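Local coordinates for protein isochorismatase hydrolase (Alkaliphilus metalliredigens, PDB 3HB7) that probably acts as a hydrolase of the isochorismatase family, at residues E[122-127]-E[147-152]. Sequence-based numbering, arbitrary orientation.
Sequences TVVLTG and KVITLS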
loop_
_atom_site.group_PDB
_atom_site.type_symbol
_atom_site.label_atom_id
_atom_site.label_comp_id
_atom_site.label_asym_id
_atom_site.label_seq_id
_atom_site.Cartn_x
_atom_site.Cartn_y
_atom_site.Cartn_z
ATOM N N THR E 122 -15.721 -10.428 -47.969
ATOM C CA THR E 122 -14.730 -10.175 -46.974
ATOM C C THR E 122 -14.705 -8.738 -46.588
ATOM O O THR E 122 -14.725 -7.884 -47.415
ATOM C CB THR E 122 -13.355 -10.570 -47.496
ATOM O OG1 THR E 122 -13.280 -11.981 -47.552
ATOM C CG2 THR E 122 -12.274 -10.090 -46.602
ATOM N N VAL E 123 -14.615 -8.473 -45.307
ATOM C CA VAL E 123 -14.465 -7.117 -44.864
ATOM C C VAL E 123 -13.152 -6.965 -44.167
ATOM O O VAL E 123 -12.736 -7.832 -43.463
ATOM C CB VAL E 123 -15.622 -6.660 -43.951
ATOM C CG1 VAL E 123 -16.912 -7.172 -44.454
ATOM C CG2 VAL E 123 -15.408 -7.096 -42.569
ATOM N N VAL E 124 -12.485 -5.861 -44.402
ATOM C CA VAL E 124 -11.219 -5.624 -43.761
ATOM C C VAL E 124 -11.214 -4.315 -43.004
ATOM O O VAL E 124 -11.690 -3.330 -43.479
ATOM C CB VAL E 124 -10.018 -5.758 -44.742
ATOM C CG1 VAL E 124 -10.387 -6.508 -45.979
ATOM C CG2 VAL E 124 -9.420 -4.452 -45.054
ATOM N N LEU E 125 -10.662 -4.325 -41.810
ATOM C CA LEU E 125 -10.908 -3.278 -40.843
ATOM C C LEU E 125 -9.802 -2.291 -40.659
ATOM O O LEU E 125 -8.678 -2.662 -40.463
ATOM C CB LEU E 125 -11.217 -3.887 -39.487
ATOM C CG LEU E 125 -12.597 -4.438 -39.251
ATOM C CD1 LEU E 125 -13.545 -3.455 -39.715
ATOM C CD2 LEU E 125 -12.774 -5.693 -39.986
ATOM N N THR E 126 -10.156 -1.024 -40.690
ATOM C CA THR E 126 -9.214 0.041 -40.520
ATOM C C THR E 126 -9.824 1.141 -39.720
ATOM O O THR E 126 -10.995 1.313 -39.716
ATOM C CB THR E 126 -8.746 0.594 -41.868
ATOM O OG1 THR E 126 -9.843 1.143 -42.572
ATOM C CG2 THR E 126 -8.146 -0.489 -42.692
ATOM N N GLY E 127 -9.010 1.929 -39.069
ATOM C CA GLY E 127 -9.560 2.940 -38.225
ATOM C C GLY E 127 -9.367 2.701 -36.764
ATOM O O GLY E 127 -8.512 1.971 -36.338
ATOM N N LYS E 147 -16.170 -12.790 -43.987
ATOM C CA LYS E 147 -14.833 -13.126 -43.592
ATOM C C LYS E 147 -14.218 -11.837 -43.189
ATOM O O LYS E 147 -14.454 -10.860 -43.818
ATOM C CB LYS E 147 -14.070 -13.696 -44.766
ATOM C CG LYS E 147 -14.157 -15.172 -44.860
ATOM C CD LYS E 147 -14.176 -15.606 -46.275
ATOM C CE LYS E 147 -12.791 -15.671 -46.825
ATOM N NZ LYS E 147 -12.683 -16.659 -47.901
ATOM N N VAL E 148 -13.439 -11.840 -42.126
ATOM C CA VAL E 148 -12.925 -10.614 -41.553
ATOM C C VAL E 148 -11.424 -10.536 -41.488
ATOM O O VAL E 148 -10.786 -11.424 -41.029
ATOM C CB VAL E 148 -13.473 -10.412 -40.134
ATOM C CG1 VAL E 148 -13.189 -9.058 -39.649
ATOM C CG2 VAL E 148 -14.926 -10.686 -40.088
ATOM N N ILE E 149 -10.880 -9.427 -41.931
ATOM C CA ILE E 149 -9.474 -9.174 -41.843
ATOM C C ILE E 149 -9.252 -7.905 -41.067
ATOM O O ILE E 149 -9.936 -6.944 -41.260
ATOM C CB ILE E 149 -8.840 -9.060 -43.239
ATOM C CG1 ILE E 149 -8.628 -10.426 -43.828
ATOM C CG2 ILE E 149 -7.516 -8.443 -43.195
ATOM C CD1 ILE E 149 -8.520 -10.398 -45.274
ATOM N N THR E 150 -8.277 -7.915 -40.178
ATOM C CA THR E 150 -7.953 -6.749 -39.390
ATOM C C THR E 150 -6.555 -6.308 -39.703
ATOM O O THR E 150 -5.637 -7.077 -39.608
ATOM C CB THR E 150 -7.947 -7.056 -37.902
ATOM O OG1 THR E 150 -9.092 -7.801 -37.546
ATOM C CG2 THR E 150 -7.931 -5.817 -37.133
ATOM N N LEU E 151 -6.388 -5.046 -40.022
ATOM C CA LEU E 151 -5.098 -4.554 -40.393
ATOM C C LEU E 151 -4.402 -3.947 -39.211
ATOM O O LEU E 151 -4.759 -2.894 -38.768
ATOM C CB LEU E 151 -5.258 -3.496 -41.459
ATOM C CG LEU E 151 -5.058 -3.868 -42.909
ATOM C CD1 LEU E 151 -5.391 -5.268 -43.159
ATOM C CD2 LEU E 151 -5.867 -2.980 -43.768
ATOM N N SER E 152 -3.367 -4.624 -38.744
ATOM C CA SER E 152 -2.684 -4.288 -37.516
ATOM C C SER E 152 -2.056 -2.928 -37.529
ATOM O O SER E 152 -2.112 -2.238 -36.567
ATOM C CB SER E 152 -1.657 -5.345 -37.152
ATOM O OG SER E 152 -0.838 -5.704 -38.233
#
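K147 starts the pairing with T122: its carbonyl O takes the N-H of V123, N to O 2.8 Å, and the CA of T122 adds a C-H contact to the same oxygen. The K147 side chain bends at its second and third torsions around the T122 hydroxyl, CB lying 3.4 Å from OG1, while NZ leads away to a weak, long ion pair with D191. The T122 methyl CG2, anti to the backbone N (OG1 at chi1 -72°), passes the K147 carbonyl to meet CD1 of I149. A glycine here would probably open a gap beside the K147 methylenes and cost I149 CD1 its contact with the methyl.

V148 points to the other face, where its CG1 presses on L125 CD2 at 3.4 Å, tighter than usual for two carbons; A138 and A141 of helix 133-143 cover V148 there. That helix is the crossover of a beta-alpha-beta unit whose two parallel strands, 122-126 and 147-151, are neighbours in the six-stranded parallel sheet of the isochorismatase fold.

I149 is gripped through both backbone polar atoms: its N-H goes to V123 O (2.9 Å), and its O receives L125 N (2.8 Å). Its side chain lies alongside V124, CB to CB 3.8 Å, and K175 and M177 of the next strand, 175-177, touch it. T150 pairs with L125 by register, its hydroxyl bonded instead to T174. The last bond between the two segments is weak, from L151 N to L125 O at 3.3 Å, while the CD2 of L151 reaches T126 CG2 at 3.5 Å and also touches CG2 of V124.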